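Long-range contacts in aldehyde dehydrogenase (Staphylococcus aureus, PDB 6K10), which oxidises the carotenoid aldehyde 4,4'-diaponeurosporen-4-al to 4,4'-diaponeurosporenoic acid with NAD+, a step in the biosynthesis of staphyloxanthin: residues K221-N231 / P370-D379; S236-F244 / A396-L404. The protein carries 1 engineered substitution. All coordinates share one frame; numbering follows the deposited sequence.

Contacts 1 and 2, their centres about 10 Å apart, lie around the same mixed sheet and helix 232-244, which covers it. Their segments alternate along the chain: strand 223-226, helix 232-244, strand 372-376, strand 394-397 with the loop after it. Contact 1 pairs the first and third. Contact 2 sets the helix against the loop after strand 394-397, the other neighbour of strand 372-376. Asn398 joins them: its N lies 2.8 Å from Leu375 O, a probable hydrogen bond. Leu371 of contact 1 lies beside the predicted active-site positions Glu217 and Ser251 (engineered here), while both contacts touch the second subunit. The sheet thus spans from the probable catalytic region to the dimer interface.

Contact 1: K221-N231 / P370-D379; sequences KSPVIVDETAN and PLSLYLFSED. With EDO (1,2-ethanediol), chain B.
Val224 splits its branches between Phe376 and Tyr374. CG1, anti to the backbone N (chi1 177°), meets the edge of the Phe376 ring 3.7 Å away at CD1. CG2 touches Tyr374 CD2. Helix 232-244 covers this face of the sheet through Ile239. On the other face Leu375 CD1 packs against Ile225 CB at 3.6 Å, under helix 380-389. Strands 223-226 and 372-376 run parallel, 11° apart. Phe376 N meets Ile225 O at 2.7 Å. At the start of the pair Ser222 OG and Ser372 OG hydrogen-bond at 2.8 Å. The far end is polar but closely bonded. Ser377 OG donates to Asp227 OD2 over 2.6 Å, from the syn side, tilted 28° out of the carboxylate plane. Glu378 N donates to Thr229 OG1 at 2.9 Å, and that hydroxyl donates to Asp227 OD1. In contrast, the solvent side starts at Glu378. Its OE2 bonds to Thr442 OG1 of the second subunit, a water links it to Asn231 N, and the ethanediol, probably from the crystallisation liquor, bonds to it only weakly. The ladder ends in an Asx turn at Asp227 and an ST turn at Ser377, in the parallel part of the mixed alpha/beta sheet of the aldehyde dehydrogenase fold.

Contact 2: S236-F244 / A396-L404; sequences SERICFGKF and AINDTLMHL
Arg238 O is gripped by two donors that reach it from opposite faces of its carbonyl plane. Gly242 N supplies the helical bond, at 3.2 Å. Thr400 OG1 donates from the loop at 2.6 Å, tilted 34° from that plane. The Thr400 chi1 of 73° sets OG1 between its own backbone N and carbonyl carbon and turns it to the helix. Gly242 lets the loop come close: its CA is 3.2 Å from Thr400 OG1. The Arg238 chain runs extended from CG to NE, and crosses the Asp399 side chain at about a right angle. Its NH1 donates to Asn398 O at 2.8 Å, with an N-H...O angle of 153°. Asp399 OD1 lies 3.6 Å from Arg238 CB. It stays well out of the guanidinium plane, so no N-H of Arg238 points at it; it accepts a weak bond from Thr400 N instead. Met402 SD meets the edge of the Phe241 ring, 3.5 Å from CE2, a Met-aromatic contact. Leu401 CD2 touches the same CE2. Arg238 NH2 also donates to Ser441 O of the second subunit. One guanidinium thus ties the helix both to the Asn398 backbone and to the dimer partner, probably with electrostatic help from Asp399.

Contact 1: K221-N231 / P370-D379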
# COMPACT_ATOMS: atom_id res chain seq x y z
N LYS A 221 14.39 -13.06 -11.20
CA LYS A 221 14.55 -13.90 -12.39
C LYS A 221 13.20 -14.57 -12.66
O LYS A 221 12.82 -15.51 -11.96
CB LYS A 221 15.68 -14.91 -12.19
CG LYS A 221 17.05 -14.25 -12.01
CD LYS A 221 18.13 -15.25 -11.60
CE LYS A 221 18.45 -16.22 -12.72
NZ LYS A 221 19.07 -15.55 -13.90
N SER A 222 12.49 -14.07 -13.66
CA SER A 222 11.14 -14.55 -13.97
C SER A 222 11.22 -15.91 -14.66
O SER A 222 11.80 -16.01 -15.74
CB SER A 222 10.41 -13.55 -14.85
OG SER A 222 10.27 -12.29 -14.21
N PRO A 223 10.65 -16.97 -14.09
CA PRO A 223 10.72 -18.29 -14.72
C PRO A 223 9.60 -18.54 -15.71
O PRO A 223 8.49 -18.04 -15.57
CB PRO A 223 10.60 -19.24 -13.52
CG PRO A 223 9.75 -18.50 -12.55
CD PRO A 223 10.03 -17.03 -12.75
N VAL A 224 9.93 -19.32 -16.73
CA VAL A 224 8.94 -19.90 -17.64
C VAL A 224 8.96 -21.40 -17.42
O VAL A 224 10.02 -22.03 -17.56
CB VAL A 224 9.21 -19.55 -19.11
CG1 VAL A 224 8.19 -20.22 -20.03
CG2 VAL A 224 9.22 -18.06 -19.31
N ILE A 225 7.82 -21.98 -17.03
CA ILE A 225 7.66 -23.42 -16.97
C ILE A 225 7.01 -23.87 -18.27
O ILE A 225 5.98 -23.32 -18.67
CB ILE A 225 6.82 -23.86 -15.76
CG1 ILE A 225 7.38 -23.29 -14.46
CG2 ILE A 225 6.80 -25.38 -15.66
CD1 ILE A 225 6.38 -23.27 -13.31
N VAL A 226 7.62 -24.84 -18.93
CA VAL A 226 7.08 -25.46 -20.14
C VAL A 226 6.95 -26.94 -19.82
O VAL A 226 7.95 -27.66 -19.77
CB VAL A 226 7.98 -25.23 -21.36
CG1 VAL A 226 7.42 -25.96 -22.59
CG2 VAL A 226 8.15 -23.75 -21.63
N ASP A 227 5.72 -27.40 -19.56
CA ASP A 227 5.54 -28.80 -19.22
C ASP A 227 5.27 -29.63 -20.47
O ASP A 227 5.20 -29.12 -21.59
CB ASP A 227 4.44 -28.96 -18.15
CG ASP A 227 3.01 -28.89 -18.68
OD1 ASP A 227 2.76 -28.91 -19.91
OD2 ASP A 227 2.10 -28.83 -17.83
N GLU A 228 5.15 -30.95 -20.26
CA GLU A 228 5.12 -31.90 -21.37
C GLU A 228 3.84 -31.82 -22.19
O GLU A 228 3.80 -32.43 -23.27
CB GLU A 228 5.32 -33.32 -20.84
CG GLU A 228 4.29 -33.77 -19.81
CD GLU A 228 4.71 -33.46 -18.38
OE1 GLU A 228 5.30 -32.38 -18.15
OE2 GLU A 228 4.46 -34.29 -17.48
N THR A 229 2.82 -31.10 -21.74
CA THR A 229 1.59 -30.95 -22.49
C THR A 229 1.55 -29.67 -23.33
O THR A 229 0.58 -29.46 -24.06
CB THR A 229 0.37 -30.96 -21.56
OG1 THR A 229 0.34 -29.74 -20.80
CG2 THR A 229 0.44 -32.14 -20.61
N ALA A 230 2.58 -28.84 -23.25
CA ALA A 230 2.54 -27.53 -23.87
C ALA A 230 2.50 -27.63 -25.39
O ALA A 230 3.01 -28.57 -26.00
CB ALA A 230 3.75 -26.70 -23.45
N ASN A 231 1.87 -26.63 -26.01
CA ASN A 231 1.97 -26.41 -27.45
C ASN A 231 3.34 -25.78 -27.69
O ASN A 231 3.53 -24.59 -27.45
CB ASN A 231 0.84 -25.52 -27.95
CG ASN A 231 0.81 -25.40 -29.46
OD1 ASN A 231 1.84 -25.33 -30.12
ND2 ASN A 231 -0.40 -25.39 -30.02
N PRO A 370 9.57 -13.80 -7.90
CA PRO A 370 9.88 -13.00 -9.08
C PRO A 370 8.74 -12.06 -9.45
O PRO A 370 7.58 -12.25 -9.07
CB PRO A 370 10.11 -14.05 -10.16
CG PRO A 370 9.21 -15.18 -9.76
CD PRO A 370 9.13 -15.17 -8.25
N LEU A 371 9.10 -11.04 -10.23
CA LEU A 371 8.10 -10.07 -10.68
C LEU A 371 7.07 -10.73 -11.58
O LEU A 371 5.88 -10.37 -11.54
CB LEU A 371 8.78 -8.92 -11.42
CG LEU A 371 7.88 -7.79 -11.94
CD1 LEU A 371 6.85 -7.38 -10.90
CD2 LEU A 371 8.72 -6.60 -12.33
N SER A 372 7.48 -11.69 -12.40
CA SER A 372 6.54 -12.39 -13.25
C SER A 372 6.87 -13.88 -13.27
O SER A 372 7.98 -14.30 -12.95
CB SER A 372 6.52 -11.82 -14.67
OG SER A 372 7.72 -12.10 -15.36
N LEU A 373 5.86 -14.67 -13.62
CA LEU A 373 6.02 -16.10 -13.85
C LEU A 373 5.12 -16.50 -15.01
O LEU A 373 4.00 -15.99 -15.13
CB LEU A 373 5.67 -16.92 -12.60
CG LEU A 373 5.79 -18.45 -12.72
CD1 LEU A 373 6.29 -19.06 -11.42
CD2 LEU A 373 4.46 -19.08 -13.11
N TYR A 374 5.61 -17.41 -15.84
CA TYR A 374 4.85 -17.90 -16.98
C TYR A 374 4.82 -19.42 -16.96
O TYR A 374 5.81 -20.07 -16.62
CB TYR A 374 5.44 -17.38 -18.29
CG TYR A 374 5.66 -15.89 -18.28
CD1 TYR A 374 4.59 -15.01 -18.39
CD2 TYR A 374 6.94 -15.35 -18.14
CE1 TYR A 374 4.78 -13.64 -18.37
CE2 TYR A 374 7.13 -13.98 -18.12
CZ TYR A 374 6.06 -13.13 -18.24
OH TYR A 374 6.26 -11.77 -18.22
N LEU A 375 3.67 -19.98 -17.33
CA LEU A 375 3.49 -21.42 -17.45
C LEU A 375 2.87 -21.72 -18.80
O LEU A 375 1.84 -21.14 -19.15
CB LEU A 375 2.61 -21.98 -16.33
CG LEU A 375 2.14 -23.42 -16.56
CD1 LEU A 375 3.32 -24.38 -16.51
CD2 LEU A 375 1.08 -23.81 -15.56
N PHE A 376 3.51 -22.62 -19.55
CA PHE A 376 2.96 -23.12 -20.80
C PHE A 376 2.53 -24.56 -20.58
O PHE A 376 3.36 -25.43 -20.29
CB PHE A 376 3.97 -23.00 -21.94
CG PHE A 376 4.13 -21.59 -22.44
CD1 PHE A 376 5.03 -20.73 -21.84
CD2 PHE A 376 3.33 -21.11 -23.47
CE1 PHE A 376 5.16 -19.43 -22.28
CE2 PHE A 376 3.46 -19.81 -23.91
CZ PHE A 376 4.38 -18.96 -23.32
N SER A 377 1.22 -24.80 -20.70
CA SER A 377 0.62 -26.08 -20.37
C SER A 377 -0.78 -26.11 -20.95
O SER A 377 -1.44 -25.08 -21.05
CB SER A 377 0.58 -26.30 -18.85
OG SER A 377 -0.05 -27.53 -18.52
N GLU A 378 -1.21 -27.31 -21.34
CA GLU A 378 -2.59 -27.57 -21.68
C GLU A 378 -3.31 -28.31 -20.56
O GLU A 378 -4.47 -28.71 -20.73
CB GLU A 378 -2.67 -28.36 -22.99
CG GLU A 378 -2.00 -27.65 -24.16
CD GLU A 378 -2.64 -26.31 -24.47
OE1 GLU A 378 -3.87 -26.21 -24.30
OE2 GLU A 378 -1.92 -25.38 -24.87
N ASP A 379 -2.65 -28.49 -19.43
CA ASP A 379 -3.16 -29.24 -18.29
C ASP A 379 -3.74 -28.25 -17.29
O ASP A 379 -3.00 -27.57 -16.57
CB ASP A 379 -2.05 -30.11 -17.69
CG ASP A 379 -2.47 -30.83 -16.42
OD1 ASP A 379 -3.65 -30.76 -16.01
OD2 ASP A 379 -1.60 -31.50 -15.83
C1 EDO B . -5.13 -23.56 -24.99
O1 EDO B . -4.17 -23.08 -24.04
C2 EDO B . -6.35 -24.13 -24.27
O2 EDO B . -7.53 -23.63 -24.91
O HOH W 1 11.49 -11.33 -11.80
O HOH W 2 0.86 -31.43 -17.27
O HOH W 3 0.46 -24.83 -24.06

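Contact 2: S236-F244 / A396-L404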
# COMPACT_ATOMS: atom_id res chain seq x y z
N SER A 236 7.00 -21.30 -28.02
CA SER A 236 8.26 -20.69 -28.45
C SER A 236 8.02 -19.31 -29.05
O SER A 236 8.85 -18.40 -28.89
CB SER A 236 8.97 -21.60 -29.44
OG SER A 236 8.44 -21.46 -30.75
N GLU A 237 6.90 -19.12 -29.74
CA GLU A 237 6.60 -17.82 -30.34
C GLU A 237 6.30 -16.79 -29.26
O GLU A 237 6.79 -15.65 -29.32
CB GLU A 237 5.43 -17.95 -31.32
CG GLU A 237 5.81 -18.61 -32.64
CD GLU A 237 4.60 -19.11 -33.41
OE1 GLU A 237 3.46 -18.75 -33.05
OE2 GLU A 237 4.79 -19.86 -34.39
N ARG A 238 5.50 -17.16 -28.27
CA ARG A 238 5.13 -16.21 -27.22
C ARG A 238 6.28 -15.99 -26.24
O ARG A 238 6.42 -14.90 -25.68
CB ARG A 238 3.86 -16.70 -26.51
CG ARG A 238 2.69 -16.79 -27.49
CD ARG A 238 1.43 -17.41 -26.90
NE ARG A 238 0.38 -17.43 -27.92
CZ ARG A 238 -0.84 -17.94 -27.76
NH1 ARG A 238 -1.18 -18.51 -26.61
NH2 ARG A 238 -1.70 -17.89 -28.76
N ILE A 239 7.13 -17.00 -26.04
CA ILE A 239 8.32 -16.81 -25.21
C ILE A 239 9.29 -15.84 -25.88
O ILE A 239 9.77 -14.88 -25.26
CB ILE A 239 9.01 -18.17 -24.92
CG1 ILE A 239 8.22 -18.97 -23.89
CG2 ILE A 239 10.44 -17.96 -24.43
CD1 ILE A 239 8.56 -20.46 -23.87
N CYS A 240 9.59 -16.07 -27.17
CA CYS A 240 10.52 -15.20 -27.88
C CYS A 240 9.99 -13.77 -27.96
O CYS A 240 10.77 -12.82 -27.88
CB CYS A 240 10.79 -15.75 -29.28
SG CYS A 240 11.86 -17.21 -29.34
N PHE A 241 8.68 -13.62 -28.13
CA PHE A 241 8.07 -12.29 -28.13
C PHE A 241 8.37 -11.54 -26.84
O PHE A 241 8.83 -10.40 -26.86
CB PHE A 241 6.56 -12.42 -28.34
CG PHE A 241 5.81 -11.14 -28.10
CD1 PHE A 241 5.78 -10.15 -29.07
CD2 PHE A 241 5.13 -10.93 -26.92
CE1 PHE A 241 5.09 -8.98 -28.86
CE2 PHE A 241 4.44 -9.75 -26.70
CZ PHE A 241 4.42 -8.78 -27.67
N GLY A 242 8.12 -12.18 -25.69
CA GLY A 242 8.37 -11.53 -24.41
C GLY A 242 9.83 -11.45 -24.03
O GLY A 242 10.21 -10.56 -23.26
N LYS A 243 10.66 -12.36 -24.55
CA LYS A 243 12.06 -12.40 -24.17
C LYS A 243 12.92 -11.42 -24.97
O LYS A 243 13.75 -10.72 -24.40
CB LYS A 243 12.62 -13.81 -24.34
CG LYS A 243 14.13 -13.91 -24.20
CD LYS A 243 14.58 -13.44 -22.82
CE LYS A 243 16.01 -13.86 -22.51
NZ LYS A 243 16.36 -13.56 -21.09
N PHE A 244 12.73 -11.35 -26.29
CA PHE A 244 13.65 -10.62 -27.14
C PHE A 244 13.12 -9.26 -27.59
O PHE A 244 13.83 -8.54 -28.30
CB PHE A 244 14.04 -11.50 -28.33
CG PHE A 244 14.78 -12.73 -27.91
CD1 PHE A 244 16.08 -12.62 -27.44
CD2 PHE A 244 14.17 -13.97 -27.91
CE1 PHE A 244 16.77 -13.74 -27.01
CE2 PHE A 244 14.86 -15.09 -27.49
CZ PHE A 244 16.16 -14.98 -27.04
N ALA A 396 1.27 -15.07 -16.60
CA ALA A 396 0.48 -15.48 -17.75
C ALA A 396 0.51 -16.99 -17.90
O ALA A 396 1.54 -17.62 -17.66
CB ALA A 396 0.99 -14.82 -19.04
N ILE A 397 -0.62 -17.55 -18.30
CA ILE A 397 -0.71 -18.94 -18.72
C ILE A 397 -0.75 -18.96 -20.24
O ILE A 397 -1.64 -18.34 -20.85
CB ILE A 397 -1.95 -19.63 -18.12
CG1 ILE A 397 -2.02 -19.42 -16.61
CG2 ILE A 397 -1.95 -21.12 -18.45
CD1 ILE A 397 -0.72 -19.71 -15.88
N ASN A 398 0.22 -19.64 -20.85
CA ASN A 398 0.32 -19.76 -22.31
C ASN A 398 0.53 -18.41 -22.99
O ASN A 398 0.04 -18.17 -24.09
CB ASN A 398 -0.90 -20.49 -22.89
CG ASN A 398 -0.89 -21.98 -22.57
OD1 ASN A 398 0.16 -22.57 -22.36
ND2 ASN A 398 -2.07 -22.59 -22.56
N ASP A 399 1.28 -17.53 -22.33
CA ASP A 399 1.70 -16.26 -22.92
C ASP A 399 2.84 -15.71 -22.07
O ASP A 399 3.15 -16.24 -21.00
CB ASP A 399 0.55 -15.25 -23.01
CG ASP A 399 0.72 -14.27 -24.16
OD1 ASP A 399 1.74 -14.35 -24.87
OD2 ASP A 399 -0.17 -13.41 -24.33
N THR A 400 3.48 -14.65 -22.56
CA THR A 400 4.42 -13.89 -21.76
C THR A 400 4.21 -12.40 -22.00
O THR A 400 3.73 -12.00 -23.06
CB THR A 400 5.90 -14.25 -22.05
OG1 THR A 400 6.29 -13.72 -23.33
CG2 THR A 400 6.14 -15.76 -22.03
N LEU A 401 4.54 -11.61 -20.98
CA LEU A 401 4.62 -10.15 -21.05
C LEU A 401 3.27 -9.44 -21.13
O LEU A 401 3.09 -8.38 -20.52
CB LEU A 401 5.51 -9.73 -22.23
CG LEU A 401 5.63 -8.24 -22.56
CD1 LEU A 401 6.44 -7.50 -21.51
CD2 LEU A 401 6.25 -8.05 -23.93
N MET A 402 2.30 -10.02 -21.84
CA MET A 402 1.08 -9.29 -22.19
C MET A 402 0.16 -9.01 -21.00
O MET A 402 -0.80 -8.25 -21.17
CB MET A 402 0.30 -10.03 -23.27
CG MET A 402 0.99 -10.07 -24.63
SD MET A 402 1.58 -8.45 -25.15
CE MET A 402 0.05 -7.63 -25.61
N HIS A 403 0.41 -9.58 -19.82
CA HIS A 403 -0.44 -9.23 -18.68
C HIS A 403 -0.24 -7.78 -18.25
O HIS A 403 -1.07 -7.25 -17.51
CB HIS A 403 -0.19 -10.18 -17.51
CG HIS A 403 1.20 -10.14 -16.95
ND1 HIS A 403 2.31 -10.47 -17.70
CD2 HIS A 403 1.65 -9.82 -15.72
CE1 HIS A 403 3.39 -10.35 -16.94
NE2 HIS A 403 3.02 -9.96 -15.74
N LEU A 404 0.84 -7.13 -18.70
CA LEU A 404 1.04 -5.71 -18.47
C LEU A 404 0.20 -4.85 -19.41
O LEU A 404 0.04 -3.65 -19.15
CB LEU A 404 2.52 -5.34 -18.65
CG LEU A 404 3.48 -5.50 -17.47
CD1 LEU A 404 3.52 -6.94 -16.98
CD2 LEU A 404 4.87 -5.03 -17.85